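Local coordinates for protein GDP-mannose-dependent alpha-(1-6)-phosphatidylinositol monomannoside mannosyltransferase (Corynebacterium glutamicum, PDB 3OKP) that belongs to the GT-B glycosyltransferases, proteins built from two Rossmann-like domains, and binds guanosine-5'-diphosphate-alpha-D-mannose, at residues Q231-G236 against N254-G259; P199-N204 against I275-A280; D214-A219 against D332-L337; S186-K191 against I267-A272. One frame throughout, in Å; residues are numbered along the deposited sequence.

Contact 1: residues Q231-G236 against N254-G259; sequences QLLIVG and NVKFLG. With GDD (guanosine-5'-diphosphate-alpha-D-mannose), chain B.
Leu232, Leu233 and Ile234 pair with Val255, Lys256 and Phe257 in a beta-alpha-beta unit of the second Rossmann-like domain of this GT-B protein. Strands 231-235 and 255-259 run parallel, with helix 241-247 between them in the chain. Leu232 N donates to Asn254 O (2.8 Å), and Lys256 N donates to Leu232 O (2.8 Å). Ile234 N then binds Lys256 O, and Leu258 N binds Ile234 O. Further on, Gly236 N donates to Gly259 O at 2.9 Å, from above the plane of that carbonyl. A water donates to Ile234 O and Gly236 O and accepts from Gly259 N. On one face of the sheet Ile234 CD1 lies 3.6 Å from Phe257 CE1 and 3.7 Å from Val255 CG1. The Ile234 and Phe257 side chains lie side by side and point the same way. On the other face Leu233 CD2 packs on Lys256 CB at 3.8 Å. The Lys256 chain bends at its last torsion (chi4 -77°), which turns NZ to Gln231 OE1 at 2.7 Å. Gln231 NE2 is bonded to Gln253 O, so both ends of this buried amide are held and its rotation is fixed. Val235 CG1 comes 3.4 Å from O6 of guanosine-5'-diphosphate-alpha-D-mannose. Gly236 CA is also close to O6, so both residues meet it by van der Waals contact, while Leu261 O is among the atoms that hydrogen-bond the ligand.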
loop_
_atom_site.group_PDB
_atom_site.type_symbol
_atom_site.label_atom_id
_atom_site.label_comp_id
_atom_site.label_asym_id
_atom_site.label_seq_id
_atom_site.Cartn_x
_atom_site.Cartn_y
_atom_site.Cartn_z
ATOM N N GLN A 231 -24.765 10.295 -2.101
ATOM C CA GLN A 231 -23.725 11.027 -1.390
ATOM C C GLN A 231 -22.342 10.510 -1.748
ATOM O O GLN A 231 -22.067 9.305 -1.648
ATOM C CB GLN A 231 -23.932 10.945 0.129
ATOM C CG GLN A 231 -25.227 11.578 0.628
ATOM C CD GLN A 231 -25.244 13.093 0.491
ATOM O OE1 GLN A 231 -24.212 13.755 0.625
ATOM N NE2 GLN A 231 -26.421 13.647 0.227
ATOM N N LEU A 232 -21.485 11.431 -2.174
ATOM C CA LEU A 232 -20.071 11.147 -2.368
ATOM C C LEU A 232 -19.303 11.608 -1.138
ATOM O O LEU A 232 -19.274 12.803 -0.817
ATOM C CB LEU A 232 -19.536 11.839 -3.628
ATOM C CG LEU A 232 -18.029 11.754 -3.922
ATOM C CD1 LEU A 232 -17.552 10.311 -4.079
ATOM C CD2 LEU A 232 -17.684 12.567 -5.160
ATOM N N LEU A 233 -18.695 10.652 -0.446
ATOM C CA LEU A 233 -17.912 10.954 0.742
ATOM C C LEU A 233 -16.435 10.995 0.393
ATOM O O LEU A 233 -15.845 9.984 0.008
ATOM C CB LEU A 233 -18.173 9.930 1.851
ATOM C CG LEU A 233 -19.624 9.677 2.278
ATOM C CD1 LEU A 233 -19.664 8.591 3.334
ATOM C CD2 LEU A 233 -20.296 10.951 2.794
ATOM N N ILE A 234 -15.852 12.180 0.519
ATOM C CA ILE A 234 -14.434 12.363 0.274
ATOM C C ILE A 234 -13.698 12.343 1.613
ATOM O O ILE A 234 -13.779 13.291 2.405
ATOM C CB ILE A 234 -14.162 13.637 -0.567
ATOM C CG1 ILE A 234 -14.763 13.465 -1.970
ATOM C CG2 ILE A 234 -12.667 13.916 -0.656
ATOM C CD1 ILE A 234 -14.927 14.750 -2.750
ATOM N N VAL A 235 -13.016 11.230 1.865
ATOM C CA VAL A 235 -12.310 11.006 3.126
ATOM C C VAL A 235 -10.809 11.150 2.907
ATOM O O VAL A 235 -10.223 10.453 2.072
ATOM C CB VAL A 235 -12.638 9.611 3.730
ATOM C CG1 VAL A 235 -11.864 9.374 5.026
ATOM C CG2 VAL A 235 -14.135 9.468 3.976
ATOM N N GLY A 236 -10.199 12.068 3.652
ATOM C CA GLY A 236 -8.760 12.302 3.569
ATOM C C GLY A 236 -8.394 13.773 3.547
ATOM O O GLY A 236 -9.269 14.644 3.577
ATOM N N ASN A 254 -24.630 17.009 -2.201
ATOM C CA ASN A 254 -24.395 15.579 -2.417
ATOM C C ASN A 254 -22.932 15.143 -2.290
ATOM O O ASN A 254 -22.595 13.983 -2.553
ATOM C CB ASN A 254 -24.940 15.158 -3.784
ATOM C CG ASN A 254 -26.435 15.361 -3.904
ATOM O OD1 ASN A 254 -26.906 16.474 -4.141
ATOM N ND2 ASN A 254 -27.192 14.277 -3.755
ATOM N N VAL A 255 -22.070 16.077 -1.901
ATOM C CA VAL A 255 -20.642 15.807 -1.735
ATOM C C VAL A 255 -20.212 16.251 -0.340
ATOM O O VAL A 255 -20.436 17.401 0.050
ATOM C CB VAL A 255 -19.785 16.519 -2.821
ATOM C CG1 VAL A 255 -18.297 16.292 -2.580
ATOM C CG2 VAL A 255 -20.163 16.036 -4.217
ATOM N N LYS A 256 -19.599 15.334 0.405
ATOM C CA LYS A 256 -19.157 15.616 1.767
ATOM C C LYS A 256 -17.641 15.486 1.913
ATOM O O LYS A 256 -17.067 14.426 1.642
ATOM C CB LYS A 256 -19.863 14.688 2.766
ATOM C CG LYS A 256 -21.395 14.665 2.663
ATOM C CD LYS A 256 -22.025 15.923 3.251
ATOM C CE LYS A 256 -23.549 15.854 3.230
ATOM N NZ LYS A 256 -24.110 16.115 1.878
ATOM N N PHE A 257 -17.003 16.577 2.337
ATOM C CA PHE A 257 -15.584 16.572 2.673
ATOM C C PHE A 257 -15.433 16.316 4.165
ATOM O O PHE A 257 -15.585 17.225 4.986
ATOM C CB PHE A 257 -14.924 17.896 2.276
ATOM C CG PHE A 257 -14.847 18.112 0.791
ATOM C CD1 PHE A 257 -13.756 17.650 0.063
ATOM C CD2 PHE A 257 -15.871 18.774 0.118
ATOM C CE1 PHE A 257 -13.684 17.849 -1.315
ATOM C CE2 PHE A 257 -15.809 18.971 -1.255
ATOM C CZ PHE A 257 -14.713 18.510 -1.973
ATOM N N LEU A 258 -15.134 15.068 4.509
ATOM C CA LEU A 258 -15.115 14.638 5.903
ATOM C C LEU A 258 -13.762 14.853 6.581
ATOM O O LEU A 258 -13.634 14.667 7.794
ATOM C CB LEU A 258 -15.550 13.167 6.017
ATOM C CG LEU A 258 -16.941 12.767 5.498
ATOM C CD1 LEU A 258 -17.196 11.283 5.737
ATOM C CD2 LEU A 258 -18.057 13.608 6.124
ATOM N N GLY A 259 -12.760 15.243 5.795
ATOM C CA GLY A 259 -11.402 15.428 6.302
ATOM C C GLY A 259 -10.727 14.101 6.587
ATOM O O GLY A 259 -11.208 13.045 6.162
HETATM N N2 GDD B . -6.758 6.982 9.158
HETATM C C2 GDD B . -6.937 7.401 7.881
HETATM N N1 GDD B . -7.744 8.459 7.626
HETATM N N3 GDD B . -6.307 6.758 6.870
HETATM C C4 GDD B . -6.478 7.165 5.584
HETATM C C5 GDD B . -7.299 8.246 5.306
HETATM C C6 GDD B . -7.938 8.894 6.358
HETATM O O6 GDD B . -8.683 9.872 6.139
HETATM N N7 GDD B . -7.284 8.431 3.970
HETATM C C8 GDD B . -6.473 7.489 3.435
HETATM N N9 GDD B . -5.984 6.723 4.423
HETATM C "C1'" GDD B . -5.060 5.566 4.291
HETATM C "C2'" GDD B . -5.770 4.384 3.650
HETATM O "O2'" GDD B . -6.492 3.613 4.614
HETATM C "C3'" GDD B . -4.630 3.610 3.018
HETATM O "O3'" GDD B . -4.126 2.630 3.934
HETATM C "C4'" GDD B . -3.555 4.655 2.736
HETATM O "O4'" GDD B . -3.934 5.839 3.450
HETATM C "C5'" GDD B . -3.443 4.966 1.244
HETATM O "O5'" GDD B . -2.429 4.166 0.629
HETATM P PA GDD B . -2.434 3.866 -0.791
HETATM O O1A GDD B . -1.583 2.979 -1.023
HETATM O O2A GDD B . -3.562 3.435 -1.141
HETATM O O3A GDD B . -2.131 5.047 -1.578
HETATM P PB GDD B . -0.973 5.902 -1.379
HETATM O O2B GDD B . 0.032 5.236 -1.050
HETATM O O3B GDD B . -0.730 6.510 -2.443
HETATM O O1B GDD B . -1.258 6.882 -0.359
HETATM O O HOH W 1 -11.946 15.258 2.913
#

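Contact 2: residues P199-N204 against I275-A280; sequences PVIACN and IFAMPA
The phenyl ring of Phe276 meets the backbone of Ala202 and Asn204 and the flat amide of Asn204. Ring and amide planes stand 65° apart. Phe276 CG is anti to the backbone N (chi1 177°). From there the ring extends past the carbonyl of Ala202, whose O is 3.4 Å from CD2. Ring atom CE2 comes equally close, 3.4 Å, to Asn204 N. Ala202 O and Asn204 N both come to the ring obliquely. Val295 and Ala299 of helix 294-301 also touch the Phe276 side chain.

The strands are 200-204 and 275-278, parallel neighbours inside the six-stranded sheet of a Rossmann-like domain. They are the first and fourth strands along the chain in this sheet, and the strand order changes direction between them. In such folds ligands commonly bind at the carboxyl ends of the strands beside this switch point. Consistent with this, the Asn204 side chain lies about 5 Å from the bound guanosine-5'-diphosphate-alpha-D-mannose.

Three backbone bonds join the pair. Ile275 N donates to Val200 O, Ala202 N to Ile275 O (2.8 Å) and Ala277 N to Ala202 O. On the face that carries Ile201, its CG2 packs on Ala277 CB at 3.9 Å. Asn204 ND2 is buried and has no polar partner in the model. It sits 4.0 Å from Phe276 CE2. Beyond the last bond the Cys203 side chain continues the contact. Cys203 CB lies 3.2 Å from Ala277 O, and Cys203 SG touches Met278 CG at 3.9 Å.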
loop_
_atom_site.group_PDB
_atom_site.type_symbol
_atom_site.label_atom_id
_atom_site.label_comp_id
_atom_site.label_asym_id
_atom_site.label_seq_id
_atom_site.Cartn_x
_atom_site.Cartn_y
_atom_site.Cartn_z
ATOM N N PRO A 199 -27.877 6.283 -0.953
ATOM C CA PRO A 199 -26.810 5.784 -1.817
ATOM C C PRO A 199 -25.492 6.442 -1.416
ATOM O O PRO A 199 -25.387 7.671 -1.413
ATOM C CB PRO A 199 -27.240 6.238 -3.227
ATOM C CG PRO A 199 -28.657 6.726 -3.087
ATOM C CD PRO A 199 -28.769 7.204 -1.676
ATOM N N VAL A 200 -24.506 5.626 -1.057
ATOM C CA VAL A 200 -23.250 6.136 -0.517
ATOM C C VAL A 200 -22.052 5.642 -1.327
ATOM O O VAL A 200 -21.820 4.430 -1.444
ATOM C CB VAL A 200 -23.073 5.760 0.982
ATOM C CG1 VAL A 200 -21.710 6.218 1.497
ATOM C CG2 VAL A 200 -24.190 6.363 1.833
ATOM N N ILE A 201 -21.308 6.595 -1.883
ATOM C CA ILE A 201 -20.058 6.327 -2.584
ATOM C C ILE A 201 -18.917 6.870 -1.730
ATOM O O ILE A 201 -18.894 8.057 -1.390
ATOM C CB ILE A 201 -20.012 7.004 -3.979
ATOM C CG1 ILE A 201 -21.255 6.647 -4.805
ATOM C CG2 ILE A 201 -18.720 6.629 -4.718
ATOM C CD1 ILE A 201 -21.592 7.662 -5.907
ATOM N N ALA A 202 -17.981 5.996 -1.375
ATOM C CA ALA A 202 -16.852 6.391 -0.537
ATOM C C ALA A 202 -15.552 6.457 -1.329
ATOM O O ALA A 202 -15.251 5.567 -2.131
ATOM C CB ALA A 202 -16.706 5.442 0.646
ATOM N N CYS A 203 -14.794 7.529 -1.106
ATOM C CA CYS A 203 -13.443 7.648 -1.641
ATOM C C CYS A 203 -12.474 8.010 -0.526
ATOM O O CYS A 203 -12.423 9.163 -0.087
ATOM C CB CYS A 203 -13.372 8.683 -2.772
ATOM S SG CYS A 203 -11.707 8.848 -3.504
ATOM N N ASN A 204 -11.733 7.009 -0.054
ATOM C CA ASN A 204 -10.657 7.218 0.911
ATOM C C ASN A 204 -9.344 7.299 0.161
ATOM O O ASN A 204 -8.994 6.374 -0.578
ATOM C CB ASN A 204 -10.592 6.080 1.940
ATOM C CG ASN A 204 -11.943 5.744 2.540
ATOM O OD1 ASN A 204 -12.815 6.606 2.671
ATOM N ND2 ASN A 204 -12.125 4.480 2.912
ATOM N N ILE A 275 -20.648 1.716 -2.547
ATOM C CA ILE A 275 -19.568 1.591 -3.526
ATOM C C ILE A 275 -18.325 2.314 -3.010
ATOM O O ILE A 275 -18.432 3.394 -2.428
ATOM C CB ILE A 275 -19.962 2.208 -4.908
ATOM C CG1 ILE A 275 -21.262 1.596 -5.447
ATOM C CG2 ILE A 275 -18.828 2.049 -5.933
ATOM C CD1 ILE A 275 -21.866 2.366 -6.619
ATOM N N PHE A 276 -17.157 1.704 -3.211
ATOM C CA PHE A 276 -15.886 2.410 -3.067
ATOM C C PHE A 276 -15.369 2.760 -4.457
ATOM O O PHE A 276 -15.266 1.892 -5.326
ATOM C CB PHE A 276 -14.839 1.582 -2.307
ATOM C CG PHE A 276 -13.489 2.261 -2.208
ATOM C CD1 PHE A 276 -12.522 2.079 -3.200
ATOM C CD2 PHE A 276 -13.195 3.099 -1.134
ATOM C CE1 PHE A 276 -11.283 2.721 -3.121
ATOM C CE2 PHE A 276 -11.960 3.737 -1.041
ATOM C CZ PHE A 276 -11.003 3.551 -2.039
ATOM N N ALA A 277 -15.043 4.032 -4.658
ATOM C CA ALA A 277 -14.544 4.497 -5.946
ATOM C C ALA A 277 -13.312 5.376 -5.773
ATOM O O ALA A 277 -13.294 6.287 -4.939
ATOM C CB ALA A 277 -15.639 5.244 -6.705
ATOM N N MET A 278 -12.279 5.079 -6.556
ATOM C CA MET A 278 -11.080 5.908 -6.625
ATOM C C MET A 278 -10.477 5.703 -8.012
ATOM O O MET A 278 -9.669 4.794 -8.209
ATOM C CB MET A 278 -10.085 5.552 -5.508
ATOM C CG MET A 278 -9.020 6.618 -5.249
ATOM S SD MET A 278 -7.526 6.437 -6.252
ATOM C CE MET A 278 -6.616 5.225 -5.297
ATOM N N PRO A 279 -10.895 6.536 -8.985
ATOM C CA PRO A 279 -10.476 6.370 -10.374
ATOM C C PRO A 279 -9.098 6.983 -10.638
ATOM O O PRO A 279 -8.983 7.989 -11.344
ATOM C CB PRO A 279 -11.580 7.086 -11.160
ATOM C CG PRO A 279 -12.080 8.148 -10.230
ATOM C CD PRO A 279 -11.797 7.693 -8.814
ATOM N N ALA A 280 -8.071 6.361 -10.063
ATOM C CA ALA A 280 -6.686 6.819 -10.182
ATOM C C ALA A 280 -6.239 6.966 -11.637
ATOM O O ALA A 280 -6.503 6.093 -12.468
ATOM C CB ALA A 280 -5.747 5.871 -9.431
#

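Contact 3: residues D214-A219 against D332-L337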
loop_
_atom_site.group_PDB
_atom_site.type_symbol
_atom_site.label_atom_id
_atom_site.label_comp_id
_atom_site.label_asym_id
_atom_site.label_seq_id
_atom_site.Cartn_x
_atom_site.Cartn_y
_atom_site.Cartn_z
ATOM N N ASP A 214 -11.465 14.536 -8.275
ATOM C CA ASP A 214 -11.961 15.499 -9.260
ATOM C C ASP A 214 -12.811 14.825 -10.336
ATOM O O ASP A 214 -13.855 15.353 -10.722
ATOM C CB ASP A 214 -10.825 16.349 -9.868
ATOM C CG ASP A 214 -9.644 15.525 -10.386
ATOM O OD1 ASP A 214 -9.731 14.284 -10.503
ATOM O OD2 ASP A 214 -8.604 16.147 -10.694
ATOM N N SER A 215 -12.373 13.650 -10.790
ATOM C CA SER A 215 -13.124 12.850 -11.764
ATOM C C SER A 215 -14.477 12.423 -11.191
ATOM O O SER A 215 -15.499 12.483 -11.882
ATOM C CB SER A 215 -12.321 11.616 -12.184
ATOM O OG SER A 215 -11.059 11.974 -12.719
ATOM N N LEU A 216 -14.467 12.000 -9.926
ATOM C CA LEU A 216 -15.678 11.626 -9.190
ATOM C C LEU A 216 -16.667 12.786 -9.070
ATOM O O LEU A 216 -17.868 12.616 -9.320
ATOM C CB LEU A 216 -15.306 11.094 -7.797
ATOM C CG LEU A 216 -15.466 9.612 -7.409
ATOM C CD1 LEU A 216 -15.630 8.648 -8.588
ATOM C CD2 LEU A 216 -14.341 9.156 -6.474
ATOM N N ILE A 217 -16.157 13.958 -8.690
ATOM C CA ILE A 217 -16.973 15.165 -8.552
ATOM C C ILE A 217 -17.624 15.556 -9.885
ATOM O O ILE A 217 -18.800 15.931 -9.924
ATOM C CB ILE A 217 -16.152 16.342 -7.951
ATOM C CG1 ILE A 217 -15.901 16.102 -6.453
ATOM C CG2 ILE A 217 -16.852 17.677 -8.173
ATOM C CD1 ILE A 217 -14.764 16.934 -5.862
ATOM N N LYS A 218 -16.861 15.444 -10.970
ATOM C CA LYS A 218 -17.356 15.779 -12.307
ATOM C C LYS A 218 -18.409 14.789 -12.812
ATOM O O LYS A 218 -19.238 15.133 -13.655
ATOM C CB LYS A 218 -16.195 15.902 -13.301
ATOM C CG LYS A 218 -15.348 17.157 -13.095
ATOM C CD LYS A 218 -14.177 17.223 -14.060
ATOM C CE LYS A 218 -13.244 18.376 -13.715
ATOM N NZ LYS A 218 -12.192 18.566 -14.759
ATOM N N ALA A 219 -18.372 13.567 -12.285
ATOM C CA ALA A 219 -19.357 12.541 -12.628
ATOM C C ALA A 219 -20.650 12.662 -11.812
ATOM O O ALA A 219 -21.683 12.103 -12.197
ATOM C CB ALA A 219 -18.751 11.148 -12.469
ATOM N N ASP A 332 -18.974 10.211 -18.673
ATOM C CA ASP A 332 -20.175 9.446 -19.000
ATOM C C ASP A 332 -20.113 8.001 -18.512
ATOM O O ASP A 332 -21.086 7.500 -17.949
ATOM C CB ASP A 332 -20.466 9.489 -20.506
ATOM C CG ASP A 332 -21.158 10.771 -20.934
ATOM O OD1 ASP A 332 -21.482 11.610 -20.064
ATOM O OD2 ASP A 332 -21.383 10.943 -22.148
ATOM N N LYS A 333 -18.973 7.343 -18.719
ATOM C CA LYS A 333 -18.816 5.945 -18.308
ATOM C C LYS A 333 -18.759 5.796 -16.783
ATOM O O LYS A 333 -19.383 4.891 -16.222
ATOM C CB LYS A 333 -17.592 5.305 -18.975
ATOM C CG LYS A 333 -17.403 3.810 -18.693
ATOM C CD LYS A 333 -18.505 2.947 -19.305
ATOM C CE LYS A 333 -18.279 1.472 -18.987
ATOM N NZ LYS A 333 -19.310 0.590 -19.599
ATOM N N LEU A 334 -18.021 6.690 -16.126
ATOM C CA LEU A 334 -17.908 6.680 -14.667
ATOM C C LEU A 334 -19.267 6.882 -13.995
ATOM O O LEU A 334 -19.621 6.143 -13.074
ATOM C CB LEU A 334 -16.894 7.729 -14.184
ATOM C CG LEU A 334 -16.606 7.869 -12.680
ATOM C CD1 LEU A 334 -16.193 6.546 -12.032
ATOM C CD2 LEU A 334 -15.539 8.928 -12.448
ATOM N N SER A 335 -20.028 7.872 -14.459
ATOM C CA SER A 335 -21.358 8.116 -13.904
ATOM C C SER A 335 -22.301 6.948 -14.211
ATOM O O SER A 335 -23.075 6.537 -13.351
ATOM C CB SER A 335 -21.932 9.456 -14.375
ATOM O OG SER A 335 -22.132 9.466 -15.772
ATOM N N GLU A 336 -22.202 6.406 -15.427
ATOM C CA GLU A 336 -22.996 5.247 -15.852
ATOM C C GLU A 336 -22.744 4.028 -14.960
ATOM O O GLU A 336 -23.692 3.386 -14.497
ATOM C CB GLU A 336 -22.703 4.905 -17.317
ATOM C CG GLU A 336 -23.558 3.787 -17.900
ATOM C CD GLU A 336 -23.269 3.545 -19.371
ATOM O OE1 GLU A 336 -22.242 2.910 -19.679
ATOM O OE2 GLU A 336 -24.074 3.983 -20.220
ATOM N N LEU A 337 -21.465 3.725 -14.731
ATOM C CA LEU A 337 -21.048 2.659 -13.817
ATOM C C LEU A 337 -21.582 2.856 -12.399
ATOM O O LEU A 337 -22.051 1.905 -11.771
ATOM C CB LEU A 337 -19.517 2.545 -13.790
ATOM C CG LEU A 337 -18.783 1.379 -14.473
ATOM C CD1 LEU A 337 -19.607 0.654 -15.534
ATOM C CD2 LEU A 337 -17.448 1.834 -15.053
#
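Leu334 lays its CD2 methyl over the 214-219 turn, against the backbone carbonyl of Ser215 and the side chains of Leu216 and Ala219. CD2 is 3.6 Å from Ser215 O and 3.9 Å from Ala219 CB. Leu216 CD1 meets the same methyl at 3.9 Å, and the two leucine side chains cross at about a right angle. Leu334 CG stands anti to the backbone N (chi1 -179°), and it too lies 3.9 Å from Ala219 CB.

The backbones come closest beside it, where the CA atoms of Ala219 and Ser335 are 5.0 Å apart. Ser335 CB is 3.4 Å from Ala219 O. Ala219 and Ser335 are both small, consistent with this close approach. The contact is buried. Carbon atoms of 332-337 meet side-chain carbons and two backbone carbonyl oxygens of 214-219, and the short helical segments cross at -74°.

Helix 213-226 and helix 331-342 pack together here over the sheet of the second domain. Leu216 reaches Leu232 of strand 231-235, and Ile217 touches Ile234 of that strand and Leu244 and Leu247 of helix 241-247. Leu334 also meets Val326, close after strand 323-325.

Contact 4: residues S186-K191 against I267-A272; sequences SATRKK and INTLAA
Arg189 runs extended from CG to NE (chi2 155°, chi3 171°) and meets the backbone of Ala272, while Thr188 sends CG2 anti to its backbone N and onto Asn268 and Ala272. The contact joins helix 182-191 to helix 263-272 in the second Rossmann-like domain of the GT-B fold. The short helical segments cross steeply, at -108°.

Arg189 grips one oxygen side-on. NE and NH2 each donate to Ala272 O at 2.9 Å, both bonds bent because they share one acceptor. The oxygen sits at the guanidinium edge, slightly out of its plane. NH2 also forms a salt bridge with Asp274, and NH1 donates to the carbonyls of Thr198 and Thr195. The whole guanidinium is therefore fixed, and its charge would tend to polarise the Ala272 carbonyl.

Thr188 fills the rest of the interface. Its CG2 lies 3.5 Å from Asn268 O and 3.9 Å from Ala272 CB. Its OG1 sits 3.7 Å from Asn268 CB, and the two side chains cross at about a right angle. Thr188 OG1 is bonded to Asp184 O within its own helix. A water spans the gap, donating to Thr188 OG1 at 2.8 Å and to Asn268 O at 2.7 Å.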
loop_
_atom_site.group_PDB
_atom_site.type_symbol
_atom_site.label_atom_id
_atom_site.label_comp_id
_atom_site.label_asym_id
_atom_site.label_seq_id
_atom_site.Cartn_x
_atom_site.Cartn_y
_atom_site.Cartn_z
ATOM N N SER A 186 -25.957 0.342 9.879
ATOM C CA SER A 186 -27.112 1.216 10.069
ATOM C C SER A 186 -26.778 2.400 10.985
ATOM O O SER A 186 -27.143 3.536 10.684
ATOM C CB SER A 186 -28.312 0.430 10.606
ATOM O OG SER A 186 -29.499 1.199 10.520
ATOM N N ALA A 187 -26.065 2.127 12.078
ATOM C CA ALA A 187 -25.664 3.165 13.035
ATOM C C ALA A 187 -24.666 4.167 12.453
ATOM O O ALA A 187 -24.772 5.366 12.715
ATOM C CB ALA A 187 -25.114 2.537 14.322
ATOM N N THR A 188 -23.706 3.673 11.667
ATOM C CA THR A 188 -22.711 4.529 11.011
ATOM C C THR A 188 -23.389 5.550 10.090
ATOM O O THR A 188 -23.064 6.737 10.124
ATOM C CB THR A 188 -21.663 3.690 10.228
ATOM O OG1 THR A 188 -20.965 2.831 11.137
ATOM C CG2 THR A 188 -20.653 4.580 9.511
ATOM N N ARG A 189 -24.342 5.077 9.289
ATOM C CA ARG A 189 -25.089 5.939 8.373
ATOM C C ARG A 189 -25.862 7.029 9.116
ATOM O O ARG A 189 -25.853 8.191 8.702
ATOM C CB ARG A 189 -26.015 5.103 7.487
ATOM C CG ARG A 189 -25.295 4.467 6.314
ATOM C CD ARG A 189 -25.996 3.220 5.800
ATOM N NE ARG A 189 -25.385 2.771 4.549
ATOM C CZ ARG A 189 -25.804 3.125 3.337
ATOM N NH1 ARG A 189 -26.859 3.922 3.193
ATOM N NH2 ARG A 189 -25.170 2.672 2.263
ATOM N N LYS A 190 -26.505 6.653 10.221
ATOM C CA LYS A 190 -27.229 7.608 11.062
ATOM C C LYS A 190 -26.297 8.641 11.700
ATOM O O LYS A 190 -26.663 9.809 11.831
ATOM C CB LYS A 190 -28.051 6.885 12.131
ATOM C CG LYS A 190 -29.292 6.182 11.585
ATOM C CD LYS A 190 -30.161 5.632 12.706
ATOM C CE LYS A 190 -31.341 4.841 12.154
ATOM N NZ LYS A 190 -30.909 3.579 11.489
ATOM N N LYS A 191 -25.097 8.202 12.085
ATOM C CA LYS A 191 -24.053 9.097 12.595
ATOM C C LYS A 191 -23.687 10.165 11.559
ATOM O O LYS A 191 -23.445 11.324 11.909
ATOM C CB LYS A 191 -22.811 8.294 13.011
ATOM C CG LYS A 191 -21.696 9.126 13.645
ATOM C CD LYS A 191 -20.499 8.259 14.037
ATOM C CE LYS A 191 -19.460 9.058 14.816
ATOM N NZ LYS A 191 -18.719 10.021 13.952
ATOM N N ILE A 267 -12.798 3.181 8.770
ATOM C CA ILE A 267 -13.209 1.800 8.494
ATOM C C ILE A 267 -14.736 1.642 8.538
ATOM O O ILE A 267 -15.328 1.061 7.622
ATOM C CB ILE A 267 -12.511 0.783 9.452
ATOM C CG1 ILE A 267 -10.996 0.782 9.214
ATOM C CG2 ILE A 267 -13.089 -0.632 9.278
ATOM C CD1 ILE A 267 -10.188 -0.046 10.210
ATOM N N ASN A 268 -15.360 2.168 9.593
ATOM C CA ASN A 268 -16.815 2.106 9.759
ATOM C C ASN A 268 -17.556 2.765 8.593
ATOM O O ASN A 268 -18.536 2.221 8.081
ATOM C CB ASN A 268 -17.239 2.753 11.083
ATOM C CG ASN A 268 -16.777 1.965 12.303
ATOM O OD1 ASN A 268 -16.456 0.778 12.215
ATOM N ND2 ASN A 268 -16.755 2.625 13.455
ATOM N N THR A 269 -17.064 3.933 8.185
ATOM C CA THR A 269 -17.600 4.676 7.046
ATOM C C THR A 269 -17.426 3.887 5.742
ATOM O O THR A 269 -18.365 3.772 4.947
ATOM C CB THR A 269 -16.929 6.064 6.944
ATOM O OG1 THR A 269 -17.117 6.772 8.177
ATOM C CG2 THR A 269 -17.513 6.887 5.796
ATOM N N LEU A 270 -16.229 3.338 5.540
ATOM C CA LEU A 270 -15.939 2.511 4.371
ATOM C C LEU A 270 -16.897 1.319 4.285
ATOM O O LEU A 270 -17.539 1.104 3.256
ATOM C CB LEU A 270 -14.475 2.043 4.392
ATOM C CG LEU A 270 -13.953 1.058 3.335
ATOM C CD1 LEU A 270 -14.217 1.539 1.912
ATOM C CD2 LEU A 270 -12.465 0.799 3.538
ATOM N N ALA A 271 -17.012 0.573 5.384
ATOM C CA ALA A 271 -17.837 -0.637 5.431
ATOM C C ALA A 271 -19.336 -0.368 5.245
ATOM O O ALA A 271 -20.085 -1.260 4.835
ATOM C CB ALA A 271 -17.586 -1.391 6.734
ATOM N N ALA A 272 -19.764 0.859 5.536
ATOM C CA ALA A 272 -21.171 1.246 5.423
ATOM C C ALA A 272 -21.552 1.753 4.024
ATOM O O ALA A 272 -22.737 1.923 3.720
ATOM C CB ALA A 272 -21.524 2.285 6.486
HETATM O O HOH W 2 -20.006 0.679 9.670
#

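How the contacts relate
All four contacts lie in the second Rossmann-like domain. Contacts 1 and 2 share its six-stranded sheet, with centres about 10 Å apart. Their strands 231-235 and 200-204 are neighbours, joined by probable hydrogen bonds such as Leu233 N to Ile201 O. Contact 3 packs against the sheet face of Leu232 and Ile234, and contact 4 against that of Leu233. Contacts 3 and 4 thus flank the sheet, centres about 23 Å apart, and do not touch. Along the chain contact 1 is nested inside the other three, whose segments alternate. This interleaving ties distant parts of the sequence into one alpha/beta layered domain, with the ligand near contacts 1 and 2.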